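Local coordinates for protein arylamine n-acetyltransferase (Mycobacterium smegmatis, PDB 1W5R) that belongs to the arylamine N-acetyltransferases, which transfer acetyl groups from acetyl-CoA to arylamines, here as an active-site variant, at residues M6-R14 against F61-R69; R20-I31 against L80-F89. The protein carries 1 engineered substitution. All blocks are in the same frame, centred on the assembly; numbering follows the deposited sequence.

Both contacts belong to the helical N-terminal part of the fold. Contact 1 joins the two short helices 8-14 and 57-66. Contact 2 joins helix 25-38 and the loop before it to the end of helix 73-87. Each is partly buried, with an apolar middle and charged residues toward the outside. The chemistry differs. Contact 1 rests on one phenylalanine, one valine and an arginine that grips backbone carbonyls. Contact 2 is larger and mostly aliphatic, with a proline CH-pi contact on a phenylalanine ring and one weak salt bridge. The two meet along helix 73-87: Leu8 packs on Glu86 and Leu87, and Tyr11 packs on Leu80 and Val83.

Contact 1 of 2, residues M6-R14 against F61-R69; sequences MDLGGYLTR and FAKLVDRRR
Phe61 and Val65 form two bumps on helix 57-66 that fill hollows along residues 6-14, within the N-terminal helical bundle of the arylamine N-acetyltransferase fold. The axes of the short segments 8-14 and 61-66 come within 9.5 Å, 40° from parallel. The Phe61 ring fills the hollow between Met6, Asp7, Leu8 and Tyr11. Its chi1 of -85° carries the ring beside its own backbone N and across to these residues. Leu8 CD2 meets the ring edge at Phe61 CZ, 3.9 Å away. Met6 SD makes an oblique Met-aromatic contact, 5.0 Å from the Phe61 ring centroid. Val65 fills the next hollow. Val65 CG1 lies 3.5 Å from Gly10 O, where glycine offers bare backbone, and its CG2 meets the edge of the Tyr11 ring. The Tyr11 hydroxyl is hydrogen-bonded to His35 ND1. At the outer side a water donates to both Asp7 OD2 and Asp66 OD1, bridging two like charges. Asp7 also N-caps helix 8-14. At the far end Arg14 bends at chi2 (78°) and lays one guanidinium face over Arg68 CA. Arg14 NH2 donates to Arg69 O at 3.0 Å, and Arg14 NE makes a nearly straight bond to Leu64 O at 2.7 Å, in the carbonyl plane.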
loop_
_atom_site.group_PDB
_atom_site.type_symbol
_atom_site.label_atom_id
_atom_site.label_comp_id
_atom_site.label_asym_id
_atom_site.label_seq_id
_atom_site.Cartn_x
_atom_site.Cartn_y
_atom_site.Cartn_z
ATOM N N MET A 6 40.994 7.283 2.983
ATOM C CA MET A 6 40.038 6.139 3.027
ATOM C C MET A 6 39.493 5.852 1.629
ATOM O O MET A 6 39.906 6.487 0.655
ATOM C CB MET A 6 38.875 6.441 3.976
ATOM C CG MET A 6 39.133 7.543 4.983
ATOM S SD MET A 6 37.741 7.731 6.114
ATOM C CE MET A 6 38.394 6.943 7.584
ATOM N N ASP A 7 38.568 4.896 1.531
ATOM C CA ASP A 7 37.896 4.614 0.265
ATOM C C ASP A 7 36.640 5.468 0.135
ATOM O O ASP A 7 35.507 4.960 0.217
ATOM C CB ASP A 7 37.575 3.117 0.119
ATOM C CG ASP A 7 36.981 2.765 -1.250
ATOM O OD1 ASP A 7 37.265 3.476 -2.241
ATOM O OD2 ASP A 7 36.224 1.769 -1.331
ATOM N N LEU A 8 36.839 6.770 -0.063
ATOM C CA LEU A 8 35.705 7.661 -0.280
ATOM C C LEU A 8 35.061 7.431 -1.638
ATOM O O LEU A 8 33.847 7.560 -1.772
ATOM C CB LEU A 8 36.082 9.126 -0.105
ATOM C CG LEU A 8 36.240 9.663 1.319
ATOM C CD1 LEU A 8 35.646 11.045 1.358
ATOM C CD2 LEU A 8 35.583 8.791 2.398
ATOM N N GLY A 9 35.874 7.084 -2.634
ATOM C CA GLY A 9 35.370 6.723 -3.962
ATOM C C GLY A 9 34.338 5.606 -3.920
ATOM O O GLY A 9 33.318 5.659 -4.613
ATOM N N GLY A 10 34.613 4.591 -3.105
ATOM C CA GLY A 10 33.679 3.494 -2.888
ATOM C C GLY A 10 32.389 4.014 -2.269
ATOM O O GLY A 10 31.296 3.678 -2.740
ATOM N N TYR A 11 32.517 4.849 -1.237
ATOM C CA TYR A 11 31.328 5.408 -0.571
ATOM C C TYR A 11 30.506 6.284 -1.501
ATOM O O TYR A 11 29.284 6.145 -1.573
ATOM C CB TYR A 11 31.694 6.190 0.688
ATOM C CG TYR A 11 30.506 6.904 1.306
ATOM C CD1 TYR A 11 29.615 6.229 2.143
ATOM C CD2 TYR A 11 30.273 8.254 1.039
ATOM C CE1 TYR A 11 28.515 6.882 2.689
ATOM C CE2 TYR A 11 29.186 8.921 1.585
ATOM C CZ TYR A 11 28.318 8.235 2.421
ATOM O OH TYR A 11 27.246 8.910 2.969
ATOM N N LEU A 12 31.186 7.161 -2.234
ATOM C CA LEU A 12 30.511 8.087 -3.134
ATOM C C LEU A 12 29.767 7.361 -4.243
ATOM O O LEU A 12 28.647 7.730 -4.573
ATOM C CB LEU A 12 31.492 9.123 -3.693
ATOM C CG LEU A 12 32.079 10.050 -2.620
ATOM C CD1 LEU A 12 33.328 10.755 -3.169
ATOM C CD2 LEU A 12 31.069 11.059 -2.071
ATOM N N THR A 13 30.390 6.326 -4.810
ATOM C CA THR A 13 29.724 5.448 -5.781
ATOM C C THR A 13 28.496 4.741 -5.183
ATOM O O THR A 13 27.432 4.687 -5.809
ATOM C CB THR A 13 30.703 4.403 -6.360
ATOM O OG1 THR A 13 31.774 5.085 -7.020
ATOM C CG2 THR A 13 29.997 3.484 -7.355
ATOM N N ARG A 14 28.659 4.216 -3.967
ATOM C CA ARG A 14 27.587 3.561 -3.235
ATOM C C ARG A 14 26.356 4.455 -3.118
ATOM O O ARG A 14 25.221 3.981 -3.248
ATOM C CB ARG A 14 28.091 3.161 -1.840
ATOM C CG ARG A 14 27.051 2.470 -0.956
ATOM C CD ARG A 14 26.862 1.018 -1.342
ATOM N NE ARG A 14 26.168 0.294 -0.278
ATOM C CZ ARG A 14 24.933 -0.191 -0.364
ATOM N NH1 ARG A 14 24.217 -0.053 -1.479
ATOM N NH2 ARG A 14 24.405 -0.821 0.680
ATOM N N PHE A 61 33.031 0.674 6.530
ATOM C CA PHE A 61 33.168 0.732 5.070
ATOM C C PHE A 61 33.044 -0.666 4.466
ATOM O O PHE A 61 32.346 -0.864 3.472
ATOM C CB PHE A 61 34.504 1.372 4.667
ATOM C CG PHE A 61 34.487 2.885 4.615
ATOM C CD1 PHE A 61 34.692 3.643 5.769
ATOM C CD2 PHE A 61 34.309 3.556 3.394
ATOM C CE1 PHE A 61 34.702 5.059 5.723
ATOM C CE2 PHE A 61 34.323 4.969 3.335
ATOM C CZ PHE A 61 34.514 5.716 4.498
ATOM N N ALA A 62 33.688 -1.650 5.090
ATOM C CA ALA A 62 33.642 -3.007 4.565
ATOM C C ALA A 62 32.205 -3.522 4.451
ATOM O O ALA A 62 31.819 -4.076 3.420
ATOM C CB ALA A 62 34.503 -3.942 5.403
ATOM N N LYS A 63 31.404 -3.308 5.489
ATOM C CA LYS A 63 30.036 -3.809 5.481
ATOM C C LYS A 63 29.064 -2.965 4.644
ATOM O O LYS A 63 28.380 -3.490 3.771
ATOM C CB LYS A 63 29.506 -3.953 6.908
ATOM C CG LYS A 63 28.094 -4.509 6.970
ATOM C CD LYS A 63 27.582 -4.602 8.394
ATOM C CE LYS A 63 26.136 -5.046 8.426
ATOM N NZ LYS A 63 25.615 -5.124 9.813
ATOM N N LEU A 64 28.992 -1.668 4.925
ATOM C CA LEU A 64 27.942 -0.842 4.317
ATOM C C LEU A 64 28.264 -0.385 2.902
ATOM O O LEU A 64 27.363 -0.006 2.150
ATOM C CB LEU A 64 27.626 0.378 5.181
ATOM C CG LEU A 64 26.587 0.158 6.281
ATOM C CD1 LEU A 64 27.101 -0.816 7.317
ATOM C CD2 LEU A 64 26.212 1.502 6.920
ATOM N N VAL A 65 29.549 -0.401 2.555
ATOM C CA VAL A 65 29.967 -0.008 1.217
ATOM C C VAL A 65 30.337 -1.250 0.400
ATOM O O VAL A 65 29.639 -1.585 -0.557
ATOM C CB VAL A 65 31.101 1.045 1.248
ATOM C CG1 VAL A 65 31.601 1.354 -0.174
ATOM C CG2 VAL A 65 30.633 2.325 1.987
ATOM N N ASP A 66 31.387 -1.958 0.812
ATOM C CA ASP A 66 31.942 -3.038 -0.018
ATOM C C ASP A 66 31.027 -4.247 -0.147
ATOM O O ASP A 66 31.001 -4.899 -1.196
ATOM C CB ASP A 66 33.308 -3.495 0.506
ATOM C CG ASP A 66 34.350 -2.382 0.490
ATOM O OD1 ASP A 66 34.163 -1.360 -0.212
ATOM O OD2 ASP A 66 35.363 -2.533 1.199
ATOM N N ARG A 67 30.283 -4.558 0.911
ATOM C CA ARG A 67 29.414 -5.744 0.897
ATOM C C ARG A 67 27.955 -5.444 0.554
ATOM O O ARG A 67 27.124 -6.360 0.517
ATOM C CB ARG A 67 29.523 -6.536 2.211
ATOM C CG ARG A 67 30.968 -6.924 2.566
ATOM C CD ARG A 67 31.122 -7.990 3.655
ATOM N NE ARG A 67 30.008 -8.069 4.582
ATOM C CZ ARG A 67 30.030 -7.653 5.841
ATOM N NH1 ARG A 67 31.123 -7.103 6.363
ATOM N NH2 ARG A 67 28.938 -7.788 6.580
ATOM N N ARG A 68 27.646 -4.166 0.321
ATOM C CA ARG A 68 26.305 -3.735 -0.100
ATOM C C ARG A 68 25.215 -4.206 0.871
ATOM O O ARG A 68 24.125 -4.636 0.486
ATOM C CB ARG A 68 26.028 -4.127 -1.560
ATOM C CG ARG A 68 26.994 -3.447 -2.535
ATOM C CD ARG A 68 26.855 -3.989 -3.952
ATOM N NE ARG A 68 27.848 -3.409 -4.860
ATOM C CZ ARG A 68 28.040 -3.788 -6.124
ATOM N NH1 ARG A 68 27.305 -4.759 -6.661
ATOM N NH2 ARG A 68 28.979 -3.193 -6.855
ATOM N N ARG A 69 25.562 -4.127 2.146
ATOM C CA ARG A 69 24.631 -4.325 3.241
ATOM C C ARG A 69 24.214 -2.947 3.719
ATOM O O ARG A 69 24.859 -1.953 3.391
ATOM C CB ARG A 69 25.350 -5.049 4.379
ATOM C CG ARG A 69 25.672 -6.534 4.076
ATOM C CD ARG A 69 24.454 -7.433 4.178
ATOM N NE ARG A 69 23.773 -7.257 5.454
ATOM C CZ ARG A 69 24.112 -7.862 6.594
ATOM N NH1 ARG A 69 23.425 -7.596 7.700
ATOM N NH2 ARG A 69 25.132 -8.736 6.644
HETATM O O HOH W 1 34.988 1.185 0.960
#

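Contact 2 of 2, residues R20-I31 against L80-F89; sequences RPRPDLGTLHAI and LGYVLEELGF
The Schellman motif that ends helix 73-87 packs against the proline-rich loop leading into helix 25-38, with Gly88 lying against Pro23. This is the N-terminal helical region of the arylamine N-acetyltransferase fold. The engineered glutamine lies at the other end of helix 73-87. The short helical segments 25-31 and 80-87 run nearly antiparallel, at 154°, with their axes 12.2 Å apart. Side chains therefore bridge most of the gap.

Phe89, just after the glycine, is held in a sandwich. Pro23 covers one face of its ring and Leu28 CD1 lies over the opposite face. Pro23 CB sits 4.1 Å from the Phe89 ring centroid, only 10° off the normal, a CH-pi contact. Asp24 O approaches the ring edge in plane, 3.3 Å from Phe89 CZ. Asp24 OD1 also accepts from Thr27 N, the N-cap of helix 25-38, which helps hold this turn.

Further along, Leu87 and Ile31 reach toward each other tip to tip, with their CD1 atoms 3.5 Å apart. The Leu28 and Leu84 side chains cross at about a right angle, with their CD1 atoms 3.7 Å apart. Ile31 CG2 meets Leu80 CD1 at 3.6 Å and continues the apolar row; both side chains are buried. Leu87 CD1 also touches the Pro21 ring, and its CD2 touches both that ring and Arg20.

The outer side is polar. Arg20 bends at chi2 (97°) and passes over Leu87, which puts CD2 of that leucine against one guanidinium face. The arginine end reaches Glu86, whose carboxylate stands almost perpendicular to the guanidinium. The salt bridge is weak and long but straight: Glu86 OE2 lies in the guanidinium plane, 3.4 Å from Arg20 NH2.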
loop_
_atom_site.group_PDB
_atom_site.type_symbol
_atom_site.label_atom_id
_atom_site.label_comp_id
_atom_site.label_asym_id
_atom_site.label_seq_id
_atom_site.Cartn_x
_atom_site.Cartn_y
_atom_site.Cartn_z
ATOM N N ARG A 20 35.303 14.352 -5.805
ATOM C CA ARG A 20 35.471 14.860 -4.449
ATOM C C ARG A 20 34.586 16.092 -4.235
ATOM O O ARG A 20 34.853 17.152 -4.813
ATOM C CB ARG A 20 36.945 15.219 -4.212
ATOM C CG ARG A 20 37.328 15.495 -2.758
ATOM C CD ARG A 20 37.928 14.267 -2.094
ATOM N NE ARG A 20 38.445 14.571 -0.762
ATOM C CZ ARG A 20 38.999 13.679 0.057
ATOM N NH1 ARG A 20 39.117 12.407 -0.311
ATOM N NH2 ARG A 20 39.437 14.061 1.249
ATOM N N PRO A 21 33.522 15.962 -3.417
ATOM C CA PRO A 21 32.751 17.162 -3.092
ATOM C C PRO A 21 33.443 18.016 -2.025
ATOM O O PRO A 21 34.204 17.493 -1.211
ATOM C CB PRO A 21 31.430 16.595 -2.571
ATOM C CG PRO A 21 31.774 15.270 -2.011
ATOM C CD PRO A 21 32.969 14.755 -2.771
ATOM N N ARG A 22 33.175 19.321 -2.045
ATOM C CA ARG A 22 33.772 20.278 -1.115
ATOM C C ARG A 22 33.041 20.228 0.230
ATOM O O ARG A 22 31.851 19.915 0.262
ATOM C CB ARG A 22 33.668 21.694 -1.691
ATOM C CG ARG A 22 34.919 22.555 -1.503
ATOM C CD ARG A 22 34.601 23.933 -0.893
ATOM N NE ARG A 22 33.452 24.591 -1.521
ATOM C CZ ARG A 22 32.892 25.715 -1.082
ATOM N NH1 ARG A 22 33.370 26.338 -0.014
ATOM N NH2 ARG A 22 31.847 26.224 -1.718
ATOM N N PRO A 23 33.744 20.528 1.342
ATOM C CA PRO A 23 33.093 20.605 2.657
ATOM C C PRO A 23 32.282 21.889 2.888
ATOM O O PRO A 23 32.667 22.740 3.695
ATOM C CB PRO A 23 34.266 20.518 3.636
ATOM C CG PRO A 23 35.417 21.114 2.882
ATOM C CD PRO A 23 35.204 20.752 1.440
ATOM N N ASP A 24 31.152 22.003 2.200
ATOM C CA ASP A 24 30.257 23.130 2.388
ATOM C C ASP A 24 28.835 22.648 2.673
ATOM O O ASP A 24 28.551 21.441 2.605
ATOM C CB ASP A 24 30.310 24.074 1.170
ATOM C CG ASP A 24 30.021 23.364 -0.148
ATOM O OD1 ASP A 24 29.141 22.478 -0.190
ATOM O OD2 ASP A 24 30.655 23.703 -1.171
ATOM N N LEU A 25 27.949 23.586 2.990
ATOM C CA LEU A 25 26.575 23.241 3.357
ATOM C C LEU A 25 25.806 22.531 2.237
ATOM O O LEU A 25 25.082 21.573 2.495
ATOM C CB LEU A 25 25.823 24.477 3.853
ATOM C CG LEU A 25 24.449 24.251 4.498
ATOM C CD1 LEU A 25 24.543 23.379 5.753
ATOM C CD2 LEU A 25 23.799 25.586 4.821
ATOM N N GLY A 26 25.967 22.990 0.997
ATOM C CA GLY A 26 25.337 22.344 -0.157
ATOM C C GLY A 26 25.692 20.871 -0.282
ATOM O O GLY A 26 24.832 20.028 -0.555
ATOM N N THR A 27 26.966 20.560 -0.060
ATOM C CA THR A 27 27.450 19.182 -0.107
ATOM C C THR A 27 26.819 18.358 1.019
ATOM O O THR A 27 26.430 17.217 0.798
ATOM C CB THR A 27 28.982 19.115 -0.005
ATOM O OG1 THR A 27 29.556 19.728 -1.162
ATOM C CG2 THR A 27 29.474 17.665 0.084
ATOM N N LEU A 28 26.724 18.949 2.207
ATOM C CA LEU A 28 26.141 18.251 3.354
ATOM C C LEU A 28 24.708 17.828 3.043
ATOM O O LEU A 28 24.325 16.672 3.290
ATOM C CB LEU A 28 26.211 19.113 4.611
ATOM C CG LEU A 28 25.874 18.412 5.939
ATOM C CD1 LEU A 28 26.805 17.234 6.225
ATOM C CD2 LEU A 28 25.922 19.425 7.062
ATOM N N HIS A 29 23.923 18.734 2.469
ATOM C CA HIS A 29 22.560 18.392 2.040
ATOM C C HIS A 29 22.543 17.272 0.989
ATOM O O HIS A 29 21.760 16.321 1.075
ATOM C CB HIS A 29 21.848 19.635 1.487
ATOM C CG HIS A 29 21.381 20.586 2.540
ATOM N ND1 HIS A 29 20.100 20.562 3.047
ATOM C CD2 HIS A 29 22.024 21.586 3.190
ATOM C CE1 HIS A 29 19.973 21.508 3.959
ATOM N NE2 HIS A 29 21.124 22.149 4.061
ATOM N N ALA A 30 23.411 17.378 -0.013
ATOM C CA ALA A 30 23.439 16.393 -1.091
ATOM C C ALA A 30 23.830 15.007 -0.594
ATOM O O ALA A 30 23.239 14.006 -1.006
ATOM C CB ALA A 30 24.383 16.847 -2.212
ATOM N N ILE A 31 24.827 14.953 0.290
ATOM C CA ILE A 31 25.290 13.669 0.823
ATOM C C ILE A 31 24.207 12.999 1.683
ATOM O O ILE A 31 23.956 11.813 1.526
ATOM C CB ILE A 31 26.610 13.820 1.598
ATOM C CG1 ILE A 31 27.758 14.102 0.616
ATOM C CG2 ILE A 31 26.912 12.559 2.429
ATOM C CD1 ILE A 31 29.117 14.211 1.266
ATOM N N LEU A 80 29.039 7.769 8.111
ATOM C CA LEU A 80 28.934 9.139 7.613
ATOM C C LEU A 80 29.883 10.063 8.356
ATOM O O LEU A 80 30.450 10.983 7.761
ATOM C CB LEU A 80 27.486 9.639 7.721
ATOM C CG LEU A 80 27.227 11.024 7.116
ATOM C CD1 LEU A 80 27.742 11.140 5.687
ATOM C CD2 LEU A 80 25.736 11.331 7.169
ATOM N N GLY A 81 30.063 9.816 9.648
ATOM C CA GLY A 81 31.020 10.583 10.449
ATOM C C GLY A 81 32.421 10.546 9.856
ATOM O O GLY A 81 33.064 11.588 9.703
ATOM N N TYR A 82 32.900 9.355 9.504
ATOM C CA TYR A 82 34.227 9.207 8.890
ATOM C C TYR A 82 34.282 9.902 7.544
ATOM O O TYR A 82 35.260 10.601 7.238
ATOM C CB TYR A 82 34.587 7.730 8.716
ATOM C CG TYR A 82 34.768 6.977 10.019
ATOM C CD1 TYR A 82 33.967 5.866 10.336
ATOM C CD2 TYR A 82 35.752 7.362 10.930
ATOM C CE1 TYR A 82 34.144 5.180 11.542
ATOM C CE2 TYR A 82 35.936 6.689 12.126
ATOM C CZ TYR A 82 35.137 5.588 12.428
ATOM O OH TYR A 82 35.312 4.912 13.608
ATOM N N VAL A 83 33.229 9.733 6.748
ATOM C CA VAL A 83 33.173 10.330 5.416
ATOM C C VAL A 83 33.249 11.848 5.510
ATOM O O VAL A 83 34.041 12.480 4.786
ATOM C CB VAL A 83 31.901 9.909 4.641
ATOM C CG1 VAL A 83 31.717 10.778 3.412
ATOM C CG2 VAL A 83 31.979 8.457 4.265
ATOM N N LEU A 84 32.453 12.439 6.402
ATOM C CA LEU A 84 32.410 13.901 6.498
ATOM C C LEU A 84 33.731 14.486 6.983
ATOM O O LEU A 84 34.184 15.510 6.461
ATOM C CB LEU A 84 31.243 14.383 7.353
ATOM C CG LEU A 84 29.846 14.057 6.806
ATOM C CD1 LEU A 84 28.825 14.506 7.813
ATOM C CD2 LEU A 84 29.540 14.658 5.414
ATOM N N GLU A 85 34.343 13.826 7.964
ATOM C CA GLU A 85 35.688 14.169 8.442
ATOM C C GLU A 85 36.705 14.172 7.320
ATOM O O GLU A 85 37.516 15.110 7.193
ATOM C CB GLU A 85 36.146 13.139 9.462
ATOM C CG GLU A 85 35.651 13.393 10.827
ATOM C CD GLU A 85 36.372 12.560 11.865
ATOM O OE1 GLU A 85 36.692 11.367 11.607
ATOM O OE2 GLU A 85 36.587 13.109 12.953
ATOM N N GLU A 86 36.676 13.116 6.513
ATOM C CA GLU A 86 37.647 12.956 5.440
ATOM C C GLU A 86 37.494 14.099 4.445
ATOM O O GLU A 86 38.489 14.626 3.944
ATOM C CB GLU A 86 37.502 11.582 4.768
ATOM C CG GLU A 86 38.457 11.315 3.593
ATOM C CD GLU A 86 39.938 11.331 3.972
ATOM O OE1 GLU A 86 40.283 11.183 5.168
ATOM O OE2 GLU A 86 40.761 11.492 3.049
ATOM N N LEU A 87 36.246 14.510 4.209
ATOM C CA LEU A 87 35.948 15.570 3.250
ATOM C C LEU A 87 36.281 16.978 3.742
ATOM O O LEU A 87 36.332 17.905 2.930
ATOM C CB LEU A 87 34.482 15.488 2.782
ATOM C CG LEU A 87 34.116 14.324 1.845
ATOM C CD1 LEU A 87 32.613 14.215 1.614
ATOM C CD2 LEU A 87 34.821 14.432 0.496
ATOM N N GLY A 88 36.501 17.141 5.046
ATOM C CA GLY A 88 36.898 18.433 5.612
ATOM C C GLY A 88 35.952 19.066 6.621
ATOM O O GLY A 88 36.247 20.139 7.169
ATOM N N PHE A 89 34.808 18.420 6.871
ATOM C CA PHE A 89 33.890 18.874 7.918
ATOM C C PHE A 89 34.456 18.565 9.296
ATOM O O PHE A 89 35.261 17.649 9.445
ATOM C CB PHE A 89 32.537 18.168 7.794
ATOM C CG PHE A 89 31.773 18.509 6.553
ATOM C CD1 PHE A 89 31.861 17.707 5.427
ATOM C CD2 PHE A 89 30.938 19.621 6.522
ATOM C CE1 PHE A 89 31.127 18.004 4.282
ATOM C CE2 PHE A 89 30.212 19.936 5.380
ATOM C CZ PHE A 89 30.297 19.131 4.261
#